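Local coordinates for protein glycosyltransferase (Streptomyces halstedii, PDB 3WAD) that belongs to the GT-B clan of glycosyltransferases, with two Rossmann-like domains, and is related in sequence to erythromycin biosynthesis protein CIII, at residues P243-V248 with D275-V280; N271-I276 with D374-L379; A315-H320 with Y332-L337. All blocks are in the same frame, centred on the assembly; numbering follows the deposited sequence.

How the contacts relate
All three contacts lie in the second Rossmann-like domain, around one six-stranded parallel sheet. Contact 1 joins strands 247-251 and 279-283, and contact 3 joins 314-319 and 336-338. Strands 247-251 and 314-319 are neighbours in the sheet, so the two pairings run side by side, their centres about 13 Å apart. Contact 2 packs the end of helix 266-274 on helix 369-381. It shares Asp275 and Ile276 with contact 1, its centre about 10 Å away, and lies about 13 Å from contact 3, which is nested along the chain inside the loop contact 2 closes. Leu376 of helix 369-381 reaches Val248, Ala316 and Leu337, and so ties all three together.

Contact 1: P243-V248 with D275-V280; sequences PSRPRV and DIDADV
Two parallel strands of the Rossmann-like sheet, 247-251 and 279-283, start side by side, and a salt-bridge network lies across the loops that lead into them. In the backbone, Asp279 is gripped at both ends: its N donates to Pro246 O at 2.9 Å, and its O takes Val248 N at 2.9 Å, nearly along the C=O axis.

Arg245 is the network's cation, partnered by Asp277 and Asp279. Its CG sits in the crowded position between the backbone N and carbonyl carbon (chi1 52°), and the chain then bends at chi2 over residues 277-279. Arg245 NH2 makes a hydrogen-bonded salt bridge to Asp279 OD1 at 2.8 Å, and Arg245 NE a weak bond to the same oxygen. With both bonds on OD1, and the planes 87° apart, this is no flat two-oxygen pairing. Asp277, centre of an inverse gamma turn, offers OD1 to Arg245 NH1 at 3.1 Å in the guanidinium plane, while one guanidinium face rests over the Ala278 carbonyl carbon.

Apolar contacts run alongside. Pro246 CB meets Ala278 CB at 3.8 Å. Val248, which also touches Leu376 of helix 369-381, crosses Ile276 obliquely, its CG2 lying 3.9 Å from Ile276 CD1.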
# COMPACT_ATOMS: atom_id res chain seq x y z
N PRO B 243 12.65 24.13 8.81
CA PRO B 243 13.89 24.28 8.07
C PRO B 243 14.63 25.58 8.42
O PRO B 243 14.07 26.67 8.30
CB PRO B 243 13.43 24.26 6.60
CG PRO B 243 11.93 24.51 6.66
CD PRO B 243 11.49 23.87 7.93
N SER B 244 15.87 25.44 8.85
CA SER B 244 16.72 26.56 9.22
C SER B 244 17.03 27.57 8.07
O SER B 244 16.81 28.79 8.23
CB SER B 244 18.03 26.01 9.79
OG SER B 244 18.78 27.05 10.37
N ARG B 245 17.54 27.05 6.94
CA ARG B 245 17.86 27.82 5.69
C ARG B 245 17.99 26.82 4.51
O ARG B 245 17.88 25.63 4.73
CB ARG B 245 19.16 28.58 5.87
CG ARG B 245 20.28 27.68 6.34
CD ARG B 245 21.49 27.86 5.49
NE ARG B 245 22.53 27.04 6.07
CZ ARG B 245 23.83 27.18 5.86
NH1 ARG B 245 24.31 28.09 5.03
NH2 ARG B 245 24.66 26.37 6.48
N PRO B 246 18.26 27.28 3.28
CA PRO B 246 18.19 26.36 2.12
C PRO B 246 18.83 24.98 2.35
O PRO B 246 19.80 24.86 3.08
CB PRO B 246 18.93 27.13 1.01
CG PRO B 246 18.66 28.57 1.38
CD PRO B 246 18.74 28.62 2.87
N ARG B 247 18.25 23.94 1.75
CA ARG B 247 18.74 22.56 1.95
C ARG B 247 19.10 22.04 0.59
O ARG B 247 18.50 22.45 -0.40
CB ARG B 247 17.62 21.70 2.47
CG ARG B 247 17.94 20.90 3.64
CD ARG B 247 16.64 20.60 4.36
NE ARG B 247 16.75 20.90 5.79
CZ ARG B 247 15.82 20.68 6.72
NH1 ARG B 247 14.66 20.11 6.42
NH2 ARG B 247 16.09 21.02 7.96
N VAL B 248 20.07 21.14 0.55
CA VAL B 248 20.42 20.45 -0.68
C VAL B 248 20.54 18.98 -0.33
O VAL B 248 21.01 18.65 0.76
CB VAL B 248 21.74 20.96 -1.30
CG1 VAL B 248 22.26 20.02 -2.39
CG2 VAL B 248 21.52 22.39 -1.89
N ASP B 275 30.66 23.38 0.11
CA ASP B 275 31.10 24.78 0.24
C ASP B 275 30.14 25.72 -0.50
O ASP B 275 30.45 26.33 -1.50
CB ASP B 275 32.57 24.88 -0.21
CG ASP B 275 33.17 26.26 -0.02
OD1 ASP B 275 32.67 27.03 0.86
OD2 ASP B 275 34.10 26.57 -0.81
N ILE B 276 28.92 25.81 0.03
CA ILE B 276 27.82 26.46 -0.64
C ILE B 276 26.91 27.07 0.41
O ILE B 276 26.96 26.73 1.58
CB ILE B 276 26.99 25.39 -1.47
CG1 ILE B 276 26.31 24.38 -0.52
CG2 ILE B 276 27.90 24.68 -2.50
CD1 ILE B 276 24.91 24.04 -0.88
N ASP B 277 26.04 27.96 0.03
CA ASP B 277 25.24 28.62 1.04
C ASP B 277 23.94 27.86 1.34
O ASP B 277 22.86 28.36 1.00
CB ASP B 277 24.97 30.08 0.67
CG ASP B 277 24.70 30.96 1.90
OD1 ASP B 277 24.79 30.45 3.05
OD2 ASP B 277 24.38 32.15 1.70
N ALA B 278 24.06 26.69 1.99
CA ALA B 278 22.92 25.79 2.32
C ALA B 278 23.37 24.61 3.17
O ALA B 278 24.56 24.32 3.21
CB ALA B 278 22.25 25.30 1.04
N ASP B 279 22.43 23.96 3.88
CA ASP B 279 22.73 22.72 4.58
C ASP B 279 22.64 21.51 3.66
O ASP B 279 21.74 21.42 2.86
CB ASP B 279 21.76 22.49 5.74
CG ASP B 279 21.88 23.52 6.82
OD1 ASP B 279 22.96 24.17 6.94
OD2 ASP B 279 20.88 23.69 7.54
N VAL B 280 23.55 20.56 3.77
CA VAL B 280 23.54 19.41 2.86
C VAL B 280 23.01 18.20 3.63
O VAL B 280 23.44 17.99 4.74
CB VAL B 280 24.94 19.21 2.20
CG1 VAL B 280 25.06 17.89 1.49
CG2 VAL B 280 25.22 20.41 1.26

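Contact 2: N271-I276 with D374-L379; sequences NAVADI and DQLRRL
Helix-on-helix packing against one side of a Rossmann-like sheet is the setting: the C-terminal end of helix 266-274, with the turn that follows it, meets the flank of helix 369-381. That turn is an inverse gamma turn centred on Asp275, with Ile276 N bonded to Ala274 O at 2.8 Å. It swings the chain out of the helix towards strand 279-283.

On the buried side Leu376 carries the contact. Its CG is anti to the backbone N (chi1 -168°), and the CD2 branch reaches in between Val273 and Ile276, crossing each at about a right angle. Leu376 CD2 lies 4.1 Å from Val273 CG1 and 3.9 Å from Ile276 CD1. Leu376 also touches Leu337 of strand 336-338, so the leucine sits between helix end and sheet.

On the outer side Arg377 stretches across the turn. Arg377 CG packs on Ile276 CG2 at 3.8 Å, and a bend at chi3 carries the guanidinium over Asp275. Arg377 NH2 makes a salt bridge to Asp275 OD2 at 3.1 Å, with the two planes turned 67° apart. Arg377 NH2 is less surely placed, as it lies too close to another atom in the model; Arg373 NE, of like charge, is near. Asp275 O, which probably adds electrostatic attraction but forms no hydrogen bond, lies over the centre of the guanidinium face, 3.2 Å from Arg377 CZ.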
# COMPACT_ATOMS: atom_id res chain seq x y z
N ASN B 271 33.95 18.06 0.66
CA ASN B 271 34.29 19.44 1.09
C ASN B 271 33.89 20.48 0.07
O ASN B 271 33.31 21.51 0.43
CB ASN B 271 35.80 19.56 1.46
CG ASN B 271 36.16 18.73 2.67
OD1 ASN B 271 37.07 17.91 2.60
ND2 ASN B 271 35.45 18.90 3.78
N ALA B 272 34.13 20.20 -1.22
CA ALA B 272 33.76 21.16 -2.27
C ALA B 272 32.24 21.32 -2.40
O ALA B 272 31.69 22.45 -2.38
CB ALA B 272 34.34 20.76 -3.59
N VAL B 273 31.56 20.18 -2.54
CA VAL B 273 30.13 20.13 -2.65
C VAL B 273 29.48 20.83 -1.46
O VAL B 273 28.52 21.61 -1.65
CB VAL B 273 29.66 18.66 -2.78
CG1 VAL B 273 28.20 18.62 -2.88
CG2 VAL B 273 30.26 18.06 -4.04
N ALA B 274 30.02 20.65 -0.26
CA ALA B 274 29.46 21.38 0.90
C ALA B 274 29.75 22.90 0.94
O ALA B 274 29.15 23.64 1.71
CB ALA B 274 29.90 20.70 2.21
N ASP B 275 30.66 23.38 0.11
CA ASP B 275 31.10 24.78 0.24
C ASP B 275 30.14 25.72 -0.50
O ASP B 275 30.45 26.33 -1.50
CB ASP B 275 32.57 24.88 -0.21
CG ASP B 275 33.17 26.26 -0.02
OD1 ASP B 275 32.67 27.03 0.86
OD2 ASP B 275 34.10 26.57 -0.81
N ILE B 276 28.92 25.81 0.03
CA ILE B 276 27.82 26.46 -0.64
C ILE B 276 26.91 27.07 0.41
O ILE B 276 26.96 26.73 1.58
CB ILE B 276 26.99 25.39 -1.47
CG1 ILE B 276 26.31 24.38 -0.52
CG2 ILE B 276 27.90 24.68 -2.50
CD1 ILE B 276 24.91 24.04 -0.88
N ASP B 374 30.56 24.33 -8.24
CA ASP B 374 30.17 25.49 -9.06
C ASP B 374 28.78 25.31 -9.63
O ASP B 374 27.96 26.23 -9.58
CB ASP B 374 31.16 25.73 -10.20
CG ASP B 374 32.49 26.27 -9.69
OD1 ASP B 374 32.53 26.69 -8.51
OD2 ASP B 374 33.50 26.20 -10.47
N GLN B 375 28.49 24.12 -10.16
CA GLN B 375 27.11 23.85 -10.65
C GLN B 375 26.07 24.00 -9.52
O GLN B 375 25.04 24.67 -9.68
CB GLN B 375 27.10 22.48 -11.31
CG GLN B 375 27.83 22.46 -12.64
CD GLN B 375 27.64 21.12 -13.39
OE1 GLN B 375 27.61 20.07 -12.78
NE2 GLN B 375 27.52 21.18 -14.67
N LEU B 376 26.36 23.40 -8.37
CA LEU B 376 25.45 23.49 -7.23
C LEU B 376 25.19 24.92 -6.81
O LEU B 376 24.03 25.29 -6.51
CB LEU B 376 25.94 22.66 -6.04
CG LEU B 376 24.92 22.46 -4.89
CD1 LEU B 376 23.59 21.98 -5.44
CD2 LEU B 376 25.42 21.49 -3.83
N ARG B 377 26.27 25.73 -6.79
CA ARG B 377 26.18 27.11 -6.45
C ARG B 377 25.26 27.83 -7.45
O ARG B 377 24.47 28.65 -7.04
CB ARG B 377 27.58 27.73 -6.37
CG ARG B 377 28.33 27.36 -5.13
CD ARG B 377 29.52 28.31 -4.92
NE ARG B 377 30.78 27.65 -4.52
CZ ARG B 377 31.73 28.24 -3.79
NH1 ARG B 377 31.56 29.46 -3.31
NH2 ARG B 377 32.83 27.61 -3.47
N ARG B 378 25.34 27.53 -8.74
CA ARG B 378 24.39 28.12 -9.70
C ARG B 378 22.92 27.77 -9.48
O ARG B 378 22.03 28.63 -9.52
CB ARG B 378 24.78 27.79 -11.12
CG ARG B 378 26.14 28.37 -11.49
CD ARG B 378 26.34 28.20 -12.95
NE ARG B 378 25.22 28.81 -13.66
CZ ARG B 378 24.81 28.46 -14.88
NH1 ARG B 378 25.38 27.48 -15.56
NH2 ARG B 378 23.81 29.12 -15.41
N LEU B 379 22.67 26.49 -9.22
CA LEU B 379 21.30 26.00 -8.93
C LEU B 379 20.66 26.73 -7.76
O LEU B 379 19.46 27.08 -7.82
CB LEU B 379 21.34 24.51 -8.63
CG LEU B 379 21.73 23.62 -9.81
CD1 LEU B 379 21.49 22.17 -9.42
CD2 LEU B 379 20.91 24.01 -11.01

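Contact 3: A315-H320 with Y332-L337; sequences AAIVHH and YGVPQL
Three backbone hydrogen bonds join strand 316-319 to the chain at 335-337, running in parallel. Ile317 N donates to Pro335 O at 3.0 Å, Ile317 O receives Leu337 N at 2.8 Å, and Leu337 O accepts His319 N at 2.8 Å, nearly along the C=O axis. Ile317 is thus held through both its N and its O. A CA-H...O contact from Val318 CA to Leu337 O, 3.1 Å long, gives that carbonyl a second approach.

Side chains of paired residues lie alongside each other and point the same way. On one face Val318 CG1 meets Leu337 CG at 3.9 Å. On the other, Ile317 CG2, in the crowded position between the backbone N and carbonyl carbon, touches Gln336 CG at 4.0 Å. Beyond it, Gln336 CG lies at the edge of the His319 ring. Where the pairing begins, Val334 CG1 covers the backbone of Ala316, 3.7 Å from Ala316 CA.

Further out, the Leu337 face packs on Gln375 and Leu379 of helix 369-381, and Ile317, His319 and Gln336 rest on helix 323-332. That helix ends in a Schellman motif at Gly333, whose positive phi (68°) turns the chain back into the sheet; just before it, Tyr332 OH hydrogen-bonds Glu30 of the second subunit. Strand 314-319, helix 323-332 and strand 336-338 together make a beta-alpha-beta crossover, the repeating unit of Rossmann-like domains such as those of GT-B glycosyltransferases.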
# COMPACT_ATOMS: atom_id res chain seq x y z
N ALA B 315 16.52 23.19 -2.10
CA ALA B 315 16.74 24.02 -3.30
C ALA B 315 17.36 23.20 -4.42
O ALA B 315 17.35 23.62 -5.57
CB ALA B 315 17.65 25.28 -2.98
N ALA B 316 17.94 22.03 -4.12
CA ALA B 316 18.57 21.25 -5.19
C ALA B 316 18.73 19.80 -4.79
O ALA B 316 18.79 19.49 -3.59
CB ALA B 316 19.92 21.86 -5.59
N ILE B 317 18.82 18.90 -5.76
CA ILE B 317 19.21 17.52 -5.45
C ILE B 317 20.27 17.15 -6.46
O ILE B 317 20.13 17.40 -7.65
CB ILE B 317 18.00 16.51 -5.52
CG1 ILE B 317 18.45 15.07 -5.18
CG2 ILE B 317 17.30 16.66 -6.85
CD1 ILE B 317 17.31 14.20 -4.69
N VAL B 318 21.30 16.52 -5.96
CA VAL B 318 22.45 16.06 -6.75
C VAL B 318 22.36 14.57 -6.78
O VAL B 318 22.41 13.96 -5.70
CB VAL B 318 23.80 16.46 -6.01
CG1 VAL B 318 25.02 16.10 -6.85
CG2 VAL B 318 23.80 17.96 -5.72
N HIS B 319 22.26 13.97 -7.97
CA HIS B 319 22.03 12.53 -7.99
C HIS B 319 22.45 11.89 -9.34
O HIS B 319 22.91 12.61 -10.26
CB HIS B 319 20.55 12.25 -7.60
CG HIS B 319 19.57 12.59 -8.68
ND1 HIS B 319 19.21 13.88 -8.98
CD2 HIS B 319 18.95 11.80 -9.58
CE1 HIS B 319 18.35 13.87 -9.99
NE2 HIS B 319 18.18 12.62 -10.37
N HIS B 320 22.33 10.57 -9.47
CA HIS B 320 22.82 9.92 -10.69
C HIS B 320 21.83 9.81 -11.84
O HIS B 320 22.15 9.17 -12.89
CB HIS B 320 23.40 8.58 -10.38
CG HIS B 320 22.37 7.53 -10.20
ND1 HIS B 320 21.66 7.37 -9.03
CD2 HIS B 320 21.91 6.57 -11.06
CE1 HIS B 320 20.82 6.35 -9.16
NE2 HIS B 320 20.96 5.85 -10.38
N TYR B 332 8.25 17.38 -6.83
CA TYR B 332 8.47 18.45 -5.87
C TYR B 332 9.08 19.73 -6.54
O TYR B 332 9.32 20.72 -5.86
CB TYR B 332 9.25 17.95 -4.61
CG TYR B 332 8.43 16.87 -3.93
CD1 TYR B 332 7.21 17.18 -3.27
CD2 TYR B 332 8.78 15.52 -4.08
CE1 TYR B 332 6.39 16.17 -2.73
CE2 TYR B 332 8.00 14.51 -3.52
CZ TYR B 332 6.80 14.83 -2.87
OH TYR B 332 6.06 13.85 -2.34
N GLY B 333 9.30 19.72 -7.86
CA GLY B 333 9.73 20.98 -8.57
C GLY B 333 11.15 21.42 -8.17
O GLY B 333 11.42 22.61 -7.88
N VAL B 334 12.08 20.46 -8.10
CA VAL B 334 13.37 20.75 -7.46
C VAL B 334 14.45 20.69 -8.54
O VAL B 334 14.54 19.69 -9.24
CB VAL B 334 13.69 19.76 -6.25
CG1 VAL B 334 15.05 20.06 -5.60
CG2 VAL B 334 12.58 19.85 -5.14
N PRO B 335 15.28 21.74 -8.66
CA PRO B 335 16.38 21.67 -9.62
C PRO B 335 17.35 20.54 -9.30
O PRO B 335 17.51 20.13 -8.15
CB PRO B 335 17.09 23.00 -9.43
CG PRO B 335 16.09 23.91 -8.85
CD PRO B 335 15.26 23.02 -7.94
N GLN B 336 18.01 20.06 -10.35
CA GLN B 336 18.82 18.87 -10.29
C GLN B 336 20.27 19.14 -10.71
O GLN B 336 20.52 19.90 -11.65
CB GLN B 336 18.22 17.81 -11.23
CG GLN B 336 16.90 17.34 -10.80
CD GLN B 336 16.29 16.36 -11.80
OE1 GLN B 336 16.73 15.24 -11.91
NE2 GLN B 336 15.33 16.81 -12.57
N LEU B 337 21.21 18.50 -10.02
CA LEU B 337 22.52 18.33 -10.58
C LEU B 337 22.68 16.84 -10.81
O LEU B 337 22.58 16.05 -9.87
CB LEU B 337 23.60 18.99 -9.66
CG LEU B 337 25.11 18.80 -9.72
CD1 LEU B 337 25.65 18.45 -11.05
CD2 LEU B 337 25.89 19.95 -8.95